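Local coordinates for protein tonb-dependent siderophore receptor (Acinetobacter baumannii, PDB 5FR8) that probably carries out the first step of iron uptake, binding ferric siderophores at the outer membrane for TonB-dependent import, with ferric enterobactin a possible ligand, at residues D86-G91 / L615-P619; F172-E178 / R723-L729; N624-D628 / N638-T642; T680-V685 / R696-L702. All blocks are in the same frame, centred on the assembly; numbering follows the deposited sequence.

Contact 1 of 4, residues D86-G91 / L615-P619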
loop_
_atom_site.group_PDB
_atom_site.type_symbol
_atom_site.label_atom_id
_atom_site.label_comp_id
_atom_site.label_asym_id
_atom_site.label_seq_id
_atom_site.Cartn_x
_atom_site.Cartn_y
_atom_site.Cartn_z
ATOM N N ASP A 86 -1.803 -2.231 -5.075
ATOM C CA ASP A 86 -2.918 -1.425 -5.565
ATOM C C ASP A 86 -4.184 -2.291 -5.630
ATOM O O ASP A 86 -4.128 -3.449 -6.051
ATOM C CB ASP A 86 -2.548 -0.909 -6.962
ATOM C CG ASP A 86 -3.689 -0.201 -7.652
ATOM O OD1 ASP A 86 -4.685 -0.883 -7.974
ATOM O OD2 ASP A 86 -3.559 1.027 -7.878
ATOM N N ILE A 87 -5.322 -1.742 -5.231
ATOM C CA ILE A 87 -6.569 -2.495 -5.285
ATOM C C ILE A 87 -7.610 -1.871 -6.216
ATOM O O ILE A 87 -8.099 -0.774 -5.985
ATOM C CB ILE A 87 -7.189 -2.619 -3.903
ATOM C CG1 ILE A 87 -6.284 -3.414 -2.987
ATOM C CG2 ILE A 87 -8.522 -3.358 -3.984
ATOM C CD1 ILE A 87 -6.779 -3.398 -1.554
ATOM N N ARG A 88 -7.961 -2.588 -7.268
ATOM C CA ARG A 88 -8.948 -2.106 -8.250
ATOM C C ARG A 88 -8.592 -0.777 -8.880
ATOM O O ARG A 88 -9.476 -0.039 -9.323
ATOM C CB ARG A 88 -10.317 -2.045 -7.635
ATOM C CG ARG A 88 -10.892 -3.439 -7.447
ATOM C CD ARG A 88 -12.192 -3.397 -6.681
ATOM N NE ARG A 88 -12.725 -4.725 -6.475
ATOM C CZ ARG A 88 -13.845 -4.979 -5.818
ATOM N NH1 ARG A 88 -14.537 -3.971 -5.280
ATOM N NH2 ARG A 88 -14.268 -6.232 -5.709
ATOM N N GLY A 89 -7.287 -0.513 -8.979
ATOM C CA GLY A 89 -6.782 0.617 -9.749
ATOM C C GLY A 89 -7.051 1.960 -9.113
ATOM O O GLY A 89 -7.200 2.965 -9.812
ATOM N N MET A 90 -7.072 1.991 -7.786
ATOM C CA MET A 90 -7.377 3.228 -7.069
ATOM C C MET A 90 -6.143 3.907 -6.525
ATOM O O MET A 90 -6.205 5.006 -5.984
ATOM C CB MET A 90 -8.378 2.947 -5.964
ATOM C CG MET A 90 -9.721 2.583 -6.546
ATOM S SD MET A 90 -11.025 3.414 -5.688
ATOM C CE MET A 90 -10.845 5.120 -6.149
ATOM N N GLY A 91 -5.013 3.254 -6.683
ATOM C CA GLY A 91 -3.771 3.799 -6.190
ATOM C C GLY A 91 -3.446 3.190 -4.853
ATOM O O GLY A 91 -4.351 2.844 -4.082
ATOM N N LEU A 615 -6.162 6.744 -12.874
ATOM C CA LEU A 615 -5.716 7.008 -11.520
ATOM C C LEU A 615 -4.360 6.365 -11.293
ATOM O O LEU A 615 -3.543 6.877 -10.564
ATOM C CB LEU A 615 -6.729 6.470 -10.514
ATOM C CG LEU A 615 -8.078 7.202 -10.549
ATOM C CD1 LEU A 615 -9.125 6.485 -9.684
ATOM C CD2 LEU A 615 -7.923 8.649 -10.071
ATOM N N SER A 616 -4.115 5.247 -11.947
ATOM C CA SER A 616 -3.024 4.381 -11.558
ATOM C C SER A 616 -2.691 3.394 -12.686
ATOM O O SER A 616 -3.549 2.724 -13.201
ATOM C CB SER A 616 -3.451 3.630 -10.319
ATOM O OG SER A 616 -2.664 2.487 -10.184
ATOM N N LEU A 617 -1.436 3.304 -13.067
ATOM C CA LEU A 617 -1.044 2.486 -14.194
ATOM C C LEU A 617 -1.211 1.005 -13.861
ATOM O O LEU A 617 -0.464 0.471 -13.077
ATOM C CB LEU A 617 0.417 2.780 -14.546
ATOM C CG LEU A 617 0.754 3.915 -15.518
ATOM C CD1 LEU A 617 -0.305 4.991 -15.512
ATOM C CD2 LEU A 617 2.119 4.513 -15.189
ATOM N N VAL A 618 -2.191 0.355 -14.473
ATOM C CA VAL A 618 -2.467 -1.067 -14.236
ATOM C C VAL A 618 -2.970 -1.711 -15.515
ATOM O O VAL A 618 -3.628 -1.058 -16.327
ATOM C CB VAL A 618 -3.558 -1.299 -13.188
ATOM C CG1 VAL A 618 -3.195 -0.628 -11.864
ATOM C CG2 VAL A 618 -4.905 -0.816 -13.701
ATOM N N PRO A 619 -2.651 -3.001 -15.702
ATOM C CA PRO A 619 -3.018 -3.638 -16.954
ATOM C C PRO A 619 -4.541 -3.616 -17.116
ATOM O O PRO A 619 -5.251 -3.655 -16.142
ATOM C CB PRO A 619 -2.486 -5.072 -16.790
ATOM C CG PRO A 619 -1.438 -4.985 -15.731
ATOM C CD PRO A 619 -1.928 -3.914 -14.801
#
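Strand 84-87 of the plug domain runs into a type I' beta turn from Ile87 to Met90, which lies beside residues 615-619, a loop linking two strands of the surrounding beta-barrel. The turn is closed by a weak bond from Met90 N to Ile87 O (3.5 Å). Residues 615-619 have no regular structure and run past it, with Gly91 and Ser616 5.5 Å apart between CA atoms and Met90 and Leu615 6.1 Å apart; no backbone hydrogen bond joins the two segments. Arg88 and Gly89 both have positive phi, which at Gly89 favours glycine. Gly89 O packs 3.6 Å from Leu615 CB, and Gly89 CA lies 4.3 Å from Val618 CG1. The carboxylate of Asp86 organises the turn from within: OD1 accepts from Gly89 N at 2.8 Å, an Asx motif, while OD2 accepts from Gly91 N at 2.9 Å. Arg88 points away from 615-619 at its CA-CB bond and forms salt bridges with Glu515 and Glu584 of the barrel strands. Apolar packing across the interface is slight, Met90 CE resting 4.2 Å from Leu615 CD1. The polar link falls to the same carboxylate that shapes the turn: Ser616 OG donates to Asp86 OD2 across 2.9 Å.

Contact 2 of 4, residues F172-E178 / R723-L729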
loop_
_atom_site.group_PDB
_atom_site.type_symbol
_atom_site.label_atom_id
_atom_site.label_comp_id
_atom_site.label_asym_id
_atom_site.label_seq_id
_atom_site.Cartn_x
_atom_site.Cartn_y
_atom_site.Cartn_z
ATOM N N PHE A 172 15.041 -20.422 5.749
ATOM C CA PHE A 172 16.024 -19.704 4.946
ATOM C C PHE A 172 15.423 -19.538 3.577
ATOM O O PHE A 172 14.496 -20.264 3.200
ATOM C CB PHE A 172 17.332 -20.492 4.802
ATOM C CG PHE A 172 18.086 -20.695 6.103
ATOM C CD1 PHE A 172 17.624 -21.581 7.064
ATOM C CD2 PHE A 172 19.266 -20.020 6.351
ATOM C CE1 PHE A 172 18.308 -21.770 8.257
ATOM C CE2 PHE A 172 19.958 -20.209 7.536
ATOM C CZ PHE A 172 19.477 -21.083 8.491
ATOM N N TYR A 173 15.941 -18.592 2.823
ATOM C CA TYR A 173 15.512 -18.424 1.447
ATOM C C TYR A 173 16.579 -17.697 0.670
ATOM O O TYR A 173 17.276 -16.840 1.202
ATOM C CB TYR A 173 14.202 -17.631 1.366
ATOM C CG TYR A 173 13.845 -17.175 -0.046
ATOM C CD1 TYR A 173 14.484 -16.084 -0.633
ATOM C CD2 TYR A 173 12.875 -17.836 -0.777
ATOM C CE1 TYR A 173 14.166 -15.665 -1.909
ATOM C CE2 TYR A 173 12.545 -17.429 -2.048
ATOM C CZ TYR A 173 13.193 -16.342 -2.611
ATOM O OH TYR A 173 12.867 -15.937 -3.889
ATOM N N THR A 174 16.697 -18.027 -0.604
ATOM C CA THR A 174 17.618 -17.310 -1.463
ATOM C C THR A 174 17.046 -17.249 -2.851
ATOM O O THR A 174 16.377 -18.176 -3.281
ATOM C CB THR A 174 18.998 -17.990 -1.460
ATOM O OG1 THR A 174 19.903 -17.239 -2.272
ATOM C CG2 THR A 174 18.890 -19.425 -1.950
ATOM N N SER A 175 17.284 -16.149 -3.543
ATOM C CA SER A 175 16.918 -16.043 -4.954
ATOM C C SER A 175 18.154 -15.660 -5.749
ATOM O O SER A 175 18.933 -14.820 -5.305
ATOM C CB SER A 175 15.832 -14.985 -5.158
ATOM O OG SER A 175 15.973 -14.334 -6.415
ATOM N N GLN A 176 18.308 -16.250 -6.930
ATOM C CA GLN A 176 19.544 -16.142 -7.692
ATOM C C GLN A 176 19.311 -15.880 -9.190
ATOM O O GLN A 176 19.194 -16.818 -9.994
ATOM C CB GLN A 176 20.340 -17.427 -7.511
ATOM C CG GLN A 176 20.901 -17.605 -6.114
ATOM C CD GLN A 176 21.852 -16.484 -5.746
ATOM O OE1 GLN A 176 22.483 -15.885 -6.611
ATOM N NE2 GLN A 176 21.942 -16.183 -4.457
ATOM N N PRO A 177 19.248 -14.602 -9.569
ATOM C CA PRO A 177 18.889 -14.226 -10.927
ATOM C C PRO A 177 19.968 -14.631 -11.904
ATOM O O PRO A 177 21.139 -14.453 -11.596
ATOM C CB PRO A 177 18.787 -12.696 -10.869
ATOM C CG PRO A 177 18.629 -12.365 -9.441
ATOM C CD PRO A 177 19.379 -13.432 -8.692
ATOM N N GLU A 178 19.572 -15.170 -13.058
ATOM C CA GLU A 178 20.503 -15.484 -14.135
ATOM C C GLU A 178 21.299 -14.253 -14.493
ATOM O O GLU A 178 22.515 -14.319 -14.629
ATOM C CB GLU A 178 19.755 -15.922 -15.403
ATOM C CG GLU A 178 19.799 -17.412 -15.682
ATOM C CD GLU A 178 19.167 -17.773 -17.005
ATOM O OE1 GLU A 178 19.099 -16.914 -17.913
ATOM O OE2 GLU A 178 18.727 -18.932 -17.122
ATOM N N ARG A 723 14.778 -14.190 -15.461
ATOM C CA ARG A 723 14.738 -15.539 -14.905
ATOM C C ARG A 723 15.577 -15.608 -13.620
ATOM O O ARG A 723 16.677 -15.053 -13.546
ATOM C CB ARG A 723 15.219 -16.577 -15.944
ATOM C CG ARG A 723 14.822 -18.008 -15.610
ATOM C CD ARG A 723 15.584 -19.038 -16.432
ATOM N NE ARG A 723 15.013 -19.259 -17.763
ATOM C CZ ARG A 723 15.566 -18.871 -18.912
ATOM N NH1 ARG A 723 16.727 -18.222 -18.945
ATOM N NH2 ARG A 723 14.947 -19.139 -20.046
ATOM N N ALA A 724 15.029 -16.273 -12.606
ATOM C CA ALA A 724 15.683 -16.371 -11.306
ATOM C C ALA A 724 15.419 -17.734 -10.687
ATOM O O ALA A 724 14.281 -18.199 -10.655
ATOM C CB ALA A 724 15.190 -15.272 -10.381
ATOM N N TYR A 725 16.487 -18.374 -10.219
ATOM C CA TYR A 725 16.375 -19.642 -9.531
ATOM C C TYR A 725 16.415 -19.365 -8.044
ATOM O O TYR A 725 17.298 -18.656 -7.552
ATOM C CB TYR A 725 17.506 -20.589 -9.926
ATOM C CG TYR A 725 17.763 -20.670 -11.421
ATOM C CD1 TYR A 725 17.051 -21.546 -12.229
ATOM C CD2 TYR A 725 18.732 -19.868 -12.018
ATOM C CE1 TYR A 725 17.293 -21.616 -13.588
ATOM C CE2 TYR A 725 18.984 -19.932 -13.369
ATOM C CZ TYR A 725 18.264 -20.803 -14.155
ATOM O OH TYR A 725 18.520 -20.851 -15.504
ATOM N N TYR A 726 15.453 -19.934 -7.333
ATOM C CA TYR A 726 15.317 -19.685 -5.921
ATOM C C TYR A 726 15.096 -20.998 -5.152
ATOM O O TYR A 726 14.759 -22.028 -5.759
ATOM C CB TYR A 726 14.175 -18.701 -5.706
ATOM C CG TYR A 726 12.813 -19.252 -6.054
ATOM C CD1 TYR A 726 12.053 -19.920 -5.098
ATOM C CD2 TYR A 726 12.280 -19.110 -7.322
ATOM C CE1 TYR A 726 10.798 -20.426 -5.391
ATOM C CE2 TYR A 726 11.030 -19.628 -7.633
ATOM C CZ TYR A 726 10.294 -20.282 -6.660
ATOM O OH TYR A 726 9.038 -20.781 -6.933
ATOM N N ALA A 727 15.333 -20.962 -3.835
ATOM C CA ALA A 727 15.158 -22.134 -2.955
ATOM C C ALA A 727 14.973 -21.728 -1.497
ATOM O O ALA A 727 15.544 -20.744 -1.052
ATOM C CB ALA A 727 16.337 -23.082 -3.082
ATOM N N SER A 728 14.167 -22.490 -0.767
ATOM C CA SER A 728 13.883 -22.190 0.631
ATOM C C SER A 728 13.770 -23.471 1.443
ATOM O O SER A 728 13.064 -24.391 1.038
ATOM C CB SER A 728 12.578 -21.408 0.750
ATOM O OG SER A 728 11.456 -22.243 0.507
ATOM N N LEU A 729 14.453 -23.527 2.585
ATOM C CA LEU A 729 14.359 -24.689 3.462
ATOM C C LEU A 729 13.994 -24.285 4.893
ATOM O O LEU A 729 14.465 -23.271 5.423
ATOM C CB LEU A 729 15.642 -25.511 3.425
ATOM C CG LEU A 729 16.744 -25.136 4.408
ATOM C CD1 LEU A 729 16.498 -25.806 5.751
ATOM C CD2 LEU A 729 18.097 -25.548 3.863
#
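At Phe172, N donates to Leu729 O at 2.9 Å, along the seam where the first and last strands of the TonB-dependent receptor barrel meet and close the cylinder. Tyr173 follows on the other face with Ser175 and Pro177, its CE2 4.0 Å from Tyr726 CD1. Thr174 and Ala727 exchange two backbone bonds, each 3.0 Å between N and O, whereas the Thr174 hydroxyl bonds to Asn186. Ser175 lies opposite Tyr726, their CB atoms 4.1 Å apart. Gln176 N reaches Tyr725 O at 2.7 Å, and Tyr725 N returns to Gln176 O at 3.1 Å. Beyond Pro177 the strand ends, yet Glu178 N still bonds to Arg723 O (2.9 Å), and Glu178 OE2 accepts from Tyr725 OH (2.5 Å) while forming a salt bridge with Arg723 NH1 (2.8 Å). The antiparallel pair, its axes at 164°, is flanked by strand 185-195 beside 172-177 and by strand 693-700 beside 724-729.

Contact 3 of 4, residues N624-D628 / N638-T642. With C8E ((hydroxyethyloxy)tri(ethyloxy)octane), chain C.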
loop_
_atom_site.group_PDB
_atom_site.type_symbol
_atom_site.label_atom_id
_atom_site.label_comp_id
_atom_site.label_asym_id
_atom_site.label_seq_id
_atom_site.Cartn_x
_atom_site.Cartn_y
_atom_site.Cartn_z
ATOM N N ASN A 624 -4.639 -14.897 -13.699
ATOM C CA ASN A 624 -3.719 -15.655 -12.858
ATOM C C ASN A 624 -4.126 -17.108 -12.765
ATOM O O ASN A 624 -5.324 -17.425 -12.714
ATOM C CB ASN A 624 -3.669 -15.079 -11.451
ATOM C CG ASN A 624 -3.013 -13.722 -11.398
ATOM O OD1 ASN A 624 -1.786 -13.594 -11.257
ATOM N ND2 ASN A 624 -3.834 -12.685 -11.511
ATOM N N SER A 625 -3.125 -17.989 -12.756
ATOM C CA SER A 625 -3.358 -19.410 -12.560
ATOM C C SER A 625 -2.344 -19.974 -11.615
ATOM O O SER A 625 -1.147 -19.814 -11.826
ATOM C CB SER A 625 -3.243 -20.174 -13.873
ATOM O OG SER A 625 -3.176 -21.587 -13.653
ATOM N N ILE A 626 -2.823 -20.641 -10.580
ATOM C CA ILE A 626 -1.952 -21.460 -9.754
ATOM C C ILE A 626 -2.350 -22.962 -9.823
ATOM O O ILE A 626 -3.536 -23.313 -9.785
ATOM C CB ILE A 626 -1.903 -20.944 -8.293
ATOM C CG1 ILE A 626 -1.684 -19.419 -8.248
ATOM C CG2 ILE A 626 -0.769 -21.630 -7.551
ATOM C CD1 ILE A 626 -2.940 -18.565 -8.095
ATOM N N PHE A 627 -1.341 -23.830 -9.924
ATOM C CA PHE A 627 -1.533 -25.274 -10.067
ATOM C C PHE A 627 -0.746 -26.031 -8.994
ATOM O O PHE A 627 0.438 -25.762 -8.747
ATOM C CB PHE A 627 -1.097 -25.716 -11.463
ATOM C CG PHE A 627 -0.907 -27.203 -11.634
ATOM C CD1 PHE A 627 -1.989 -28.047 -11.775
ATOM C CD2 PHE A 627 0.364 -27.745 -11.732
ATOM C CE1 PHE A 627 -1.809 -29.411 -11.979
ATOM C CE2 PHE A 627 0.556 -29.097 -11.929
ATOM C CZ PHE A 627 -0.534 -29.936 -12.054
ATOM N N ASP A 628 -1.425 -26.985 -8.363
ATOM C CA ASP A 628 -0.808 -27.798 -7.350
ATOM C C ASP A 628 -1.077 -29.271 -7.585
ATOM O O ASP A 628 -2.192 -29.672 -7.923
ATOM C CB ASP A 628 -1.314 -27.380 -5.977
ATOM C CG ASP A 628 -0.387 -26.412 -5.305
ATOM O OD1 ASP A 628 0.786 -26.777 -5.024
ATOM O OD2 ASP A 628 -0.828 -25.275 -5.066
ATOM N N ASN A 638 4.487 -27.509 -8.104
ATOM C CA ASN A 638 3.620 -26.348 -8.111
ATOM C C ASN A 638 3.908 -25.430 -9.294
ATOM O O ASN A 638 5.065 -25.182 -9.598
ATOM C CB ASN A 638 3.810 -25.606 -6.788
ATOM C CG ASN A 638 3.123 -24.262 -6.766
ATOM O OD1 ASN A 638 3.579 -23.298 -7.397
ATOM N ND2 ASN A 638 2.007 -24.189 -6.042
ATOM N N PHE A 639 2.861 -24.934 -9.955
ATOM C CA PHE A 639 3.013 -24.140 -11.190
ATOM C C PHE A 639 2.185 -22.874 -11.119
ATOM O O PHE A 639 1.040 -22.915 -10.659
ATOM C CB PHE A 639 2.548 -24.953 -12.408
ATOM C CG PHE A 639 2.700 -24.247 -13.739
ATOM C CD1 PHE A 639 3.946 -24.122 -14.337
ATOM C CD2 PHE A 639 1.591 -23.750 -14.408
ATOM C CE1 PHE A 639 4.090 -23.503 -15.571
ATOM C CE2 PHE A 639 1.724 -23.133 -15.640
ATOM C CZ PHE A 639 2.979 -23.007 -16.223
ATOM N N VAL A 640 2.754 -21.762 -11.588
ATOM C CA VAL A 640 2.092 -20.444 -11.533
ATOM C C VAL A 640 2.240 -19.778 -12.893
ATOM O O VAL A 640 3.274 -19.918 -13.565
ATOM C CB VAL A 640 2.673 -19.533 -10.387
ATOM C CG1 VAL A 640 4.119 -19.157 -10.682
ATOM C CG2 VAL A 640 1.830 -18.272 -10.154
ATOM N N PHE A 641 1.203 -19.061 -13.306
ATOM C CA PHE A 641 1.209 -18.381 -14.612
ATOM C C PHE A 641 0.356 -17.141 -14.488
ATOM O O PHE A 641 -0.716 -17.147 -13.880
ATOM C CB PHE A 641 0.659 -19.291 -15.706
ATOM C CG PHE A 641 0.590 -18.661 -17.075
ATOM C CD1 PHE A 641 1.722 -18.590 -17.891
ATOM C CD2 PHE A 641 -0.627 -18.213 -17.594
ATOM C CE1 PHE A 641 1.649 -18.047 -19.169
ATOM C CE2 PHE A 641 -0.703 -17.671 -18.876
ATOM C CZ PHE A 641 0.437 -17.588 -19.662
ATOM N N THR A 642 0.855 -16.067 -15.054
ATOM C CA THR A 642 0.181 -14.812 -14.960
ATOM C C THR A 642 0.268 -14.159 -16.316
ATOM O O THR A 642 1.293 -14.240 -16.977
ATOM C CB THR A 642 0.841 -13.927 -13.904
ATOM O OG1 THR A 642 0.572 -14.475 -12.615
ATOM C CG2 THR A 642 0.294 -12.526 -13.971
HETATM C C1 C8E C . -14.188 -17.752 -14.200
HETATM C C2 C8E C . -12.827 -17.036 -14.230
HETATM C C3 C8E C . -11.588 -17.959 -14.195
HETATM C C4 C8E C . -10.404 -17.472 -15.058
HETATM C C5 C8E C . -9.451 -18.618 -15.472
HETATM C C6 C8E C . -10.056 -19.564 -16.522
HETATM C C7 C8E C . -9.028 -20.490 -17.181
HETATM C C8 C8E C . -9.382 -21.993 -17.078
HETATM O O9 C8E C . -8.144 -22.757 -17.035
HETATM C C10 C8E C . -8.268 -23.979 -16.273
HETATM C C11 C8E C . -6.970 -24.813 -16.314
HETATM O O12 C8E C . -5.799 -24.014 -16.068
HETATM C C13 C8E C . -4.568 -24.634 -16.550
HETATM C C14 C8E C . -3.330 -23.924 -15.960
HETATM O O15 C8E C . -2.105 -24.276 -16.630
HETATM C C16 C8E C . -1.731 -23.418 -17.747
HETATM C C17 C8E C . -1.353 -24.203 -19.045
HETATM O O18 C8E C . -0.776 -23.305 -20.014
HETATM C C19 C8E C . 0.576 -22.885 -19.652
HETATM C C20 C8E C . 1.117 -21.639 -20.400
HETATM O O21 C8E C . 2.576 -21.600 -20.552
#
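The three phenylalanines of this strand pair, Phe627, Phe639 and Phe641, share chi1 t on the face of Ser625. The edge of the Phe627 ring meets its cross-strand partner, CD2 lying 3.6 Å from Phe639 CB, while the Phe639 ring leads away from the 624-628 strand. Phe641 also leads away, and a bound C8E detergent molecule lies over one face of its ring, with C8E C20 3.8 Å from Phe641 CE1; Ser625 OG approaches C8E C14 at 3.3 Å. Both segments belong to the beta hairpin 621-630/635-648, an antiparallel unit of the transmembrane barrel, and the bound detergent is consistent with this aromatic face being the outer, membrane-facing one. Backbone bonds run from Ser625 N to Phe641 O (2.8 Å) and Phe627 N to Phe639 O (2.7 Å), returned from Phe641 N to Ser625 O (2.9 Å) and Phe639 N to Phe627 O (2.8 Å). Lys51 and Arg64 of the plug approach the opposite face. Here Asn624 and Thr642 are both chi1 m, and Thr642 OG1 donates to Asn624 OD1 at 2.9 Å. Between the polar pairs, Ile626 CG1 packs 4.2 Å from Val640 CG2. Asn638, chi1 t, extends its amide across the strands so that ND2 donates to Asp628 OD1 at 3.0 Å.

Contact 4 of 4, residues T680-V685 / R696-L702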
loop_
_atom_site.group_PDB
_atom_site.type_symbol
_atom_site.label_atom_id
_atom_site.label_comp_id
_atom_site.label_asym_id
_atom_site.label_seq_id
_atom_site.Cartn_x
_atom_site.Cartn_y
_atom_site.Cartn_z
ATOM N N THR A 680 4.329 -14.354 -17.600
ATOM C CA THR A 680 5.439 -15.014 -16.936
ATOM C C THR A 680 4.926 -16.281 -16.261
ATOM O O THR A 680 3.731 -16.402 -15.985
ATOM C CB THR A 680 6.087 -14.132 -15.838
ATOM O OG1 THR A 680 5.185 -14.002 -14.740
ATOM C CG2 THR A 680 6.463 -12.756 -16.377
ATOM N N ALA A 681 5.835 -17.215 -15.993
ATOM C CA ALA A 681 5.470 -18.457 -15.339
ATOM C C ALA A 681 6.532 -18.896 -14.333
ATOM O O ALA A 681 7.666 -18.400 -14.375
ATOM C CB ALA A 681 5.273 -19.521 -16.383
ATOM N N GLY A 682 6.175 -19.827 -13.442
ATOM C CA GLY A 682 7.164 -20.443 -12.547
ATOM C C GLY A 682 6.817 -21.866 -12.157
ATOM O O GLY A 682 5.647 -22.234 -12.162
ATOM N N ILE A 683 7.831 -22.669 -11.827
ATOM C CA ILE A 683 7.615 -23.995 -11.219
ATOM C C ILE A 683 8.403 -24.179 -9.934
ATOM O O ILE A 683 9.410 -23.512 -9.700
ATOM C CB ILE A 683 8.019 -25.167 -12.137
ATOM C CG1 ILE A 683 9.454 -25.002 -12.644
ATOM C CG2 ILE A 683 7.035 -25.321 -13.294
ATOM C CD1 ILE A 683 10.023 -26.283 -13.229
ATOM N N ASN A 684 7.905 -25.083 -9.098
ATOM C CA ASN A 684 8.611 -25.562 -7.923
ATOM C C ASN A 684 8.590 -27.049 -7.965
ATOM O O ASN A 684 7.643 -27.638 -8.484
ATOM C CB ASN A 684 7.863 -25.220 -6.638
ATOM C CG ASN A 684 7.720 -23.746 -6.417
ATOM O OD1 ASN A 684 8.661 -22.996 -6.581
ATOM N ND2 ASN A 684 6.544 -23.328 -6.024
ATOM N N VAL A 685 9.606 -27.667 -7.390
ATOM C CA VAL A 685 9.424 -29.005 -6.853
ATOM C C VAL A 685 9.689 -28.877 -5.352
ATOM O O VAL A 685 10.656 -28.240 -4.926
ATOM C CB VAL A 685 10.284 -30.076 -7.567
ATOM C CG1 VAL A 685 11.747 -29.679 -7.601
ATOM C CG2 VAL A 685 10.096 -31.420 -6.882
ATOM N N ARG A 696 12.218 -26.476 -0.752
ATOM C CA ARG A 696 11.501 -26.149 -1.976
ATOM C C ARG A 696 12.447 -25.456 -2.937
ATOM O O ARG A 696 12.988 -24.405 -2.614
ATOM C CB ARG A 696 10.306 -25.232 -1.689
ATOM C CG ARG A 696 9.463 -24.951 -2.925
ATOM C CD ARG A 696 8.084 -24.388 -2.609
ATOM N NE ARG A 696 7.193 -25.363 -1.967
ATOM C CZ ARG A 696 6.466 -26.288 -2.605
ATOM N NH1 ARG A 696 6.499 -26.381 -3.933
ATOM N NH2 ARG A 696 5.694 -27.123 -1.911
ATOM N N VAL A 697 12.655 -26.050 -4.106
ATOM C CA VAL A 697 13.497 -25.447 -5.122
ATOM C C VAL A 697 12.621 -25.128 -6.324
ATOM O O VAL A 697 11.707 -25.892 -6.659
ATOM C CB VAL A 697 14.667 -26.382 -5.524
ATOM C CG1 VAL A 697 15.610 -25.686 -6.491
ATOM C CG2 VAL A 697 15.437 -26.831 -4.292
ATOM N N GLY A 698 12.901 -24.003 -6.975
ATOM C CA GLY A 698 12.106 -23.577 -8.113
ATOM C C GLY A 698 12.750 -22.481 -8.950
ATOM O O GLY A 698 13.842 -21.990 -8.644
ATOM N N VAL A 699 12.071 -22.117 -10.029
ATOM C CA VAL A 699 12.511 -21.023 -10.871
ATOM C C VAL A 699 11.307 -20.129 -11.225
ATOM O O VAL A 699 10.167 -20.606 -11.328
ATOM C CB VAL A 699 13.228 -21.550 -12.132
ATOM C CG1 VAL A 699 12.271 -22.344 -13.020
ATOM C CG2 VAL A 699 13.886 -20.409 -12.899
ATOM N N SER A 700 11.578 -18.836 -11.411
ATOM C CA SER A 700 10.545 -17.830 -11.657
ATOM C C SER A 700 10.901 -17.007 -12.906
ATOM O O SER A 700 12.076 -16.665 -13.123
ATOM C CB SER A 700 10.482 -16.888 -10.481
ATOM O OG SER A 700 11.496 -15.908 -10.642
ATOM N N ASN A 701 9.871 -16.665 -13.685
ATOM C CA ASN A 701 9.998 -16.145 -15.046
ATOM C C ASN A 701 10.750 -17.171 -15.891
ATOM O O ASN A 701 11.735 -16.877 -16.574
ATOM C CB ASN A 701 10.654 -14.766 -15.090
ATOM C CG ASN A 701 10.366 -14.010 -16.391
ATOM O OD1 ASN A 701 10.141 -14.598 -17.457
ATOM N ND2 ASN A 701 10.380 -12.697 -16.303
ATOM N N LEU A 702 10.234 -18.393 -15.832
ATOM C CA LEU A 702 10.763 -19.534 -16.581
ATOM C C LEU A 702 11.119 -19.218 -18.032
ATOM O O LEU A 702 12.114 -19.746 -18.527
ATOM C CB LEU A 702 9.750 -20.679 -16.544
ATOM C CG LEU A 702 10.179 -22.046 -17.050
ATOM C CD1 LEU A 702 11.639 -22.345 -16.772
ATOM C CD2 LEU A 702 9.296 -23.079 -16.391
#
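Five backbone hydrogen bonds carry the polar load, the shortest from Val685 N to Val697 O at 2.8 Å. Val697 N answers to Val685 O at 3.1 Å; at the next hydrogen-bonded pair, Val699 N reaches Ile683 O at 3.0 Å and Ile683 N reaches Val699 O at 3.2 Å. Past the end of strand 696-700, Asn701 takes positive phi and psi (58° and 52°) and turns the chain, but Leu702 N still bonds to Ala681 O at 3.0 Å. The side-chain amide of Asn701 is held outside the pair by the carbonyls of Lys705 and Pro721. These strands form the beta hairpin 674-687/693-700, one of the antiparallel units from which the barrel wall of a TonB-dependent receptor is built. Glycine occupies one side of two non-hydrogen-bonded pairs: Gly698 CA lies 4.0 Å from Asn684 CA, where a CB on Gly698 would clash with Asn684 OD1 and Ile683 O, and a CB on Gly682, opposite Ser700, would be tight against Val699 O. On the face of Asn684, the guanidinium of Arg696 comes edge-on to that residue, NH1 being 3.2 Å from Asn684 CB, and continues to a salt bridge with Asp636. The other face is apolar and includes surface residues Ile683, Val685 and Val697; Ile683 CG1 touches Val699 CG1 at 3.9 Å and Leu702 CD2 at 4.2 Å.

In the fold
From the N terminus the chain first builds the plug, and contact 1 joins its 86-91 turn to a barrel loop more than 500 residues later. The first barrel strand then supplies 172-178, which waits for 723-729 until contact 2 closes the cylinder; 615-619, which closes contact 1, comes between these two segments, so contacts 1 and 2 cross. Contacts 3 and 4 are local hairpins, in series with each other and after contact 1, and both nested inside the loop closed by contact 2. Along the wall, strand 635-648 pairs with 674-687 and strand 693-700 with 724-731, so contacts 3, 4 and 2 make one continuous sheet. Contact 1 stands apart, its centre 23 to 29 Å from theirs, tying plug to barrel.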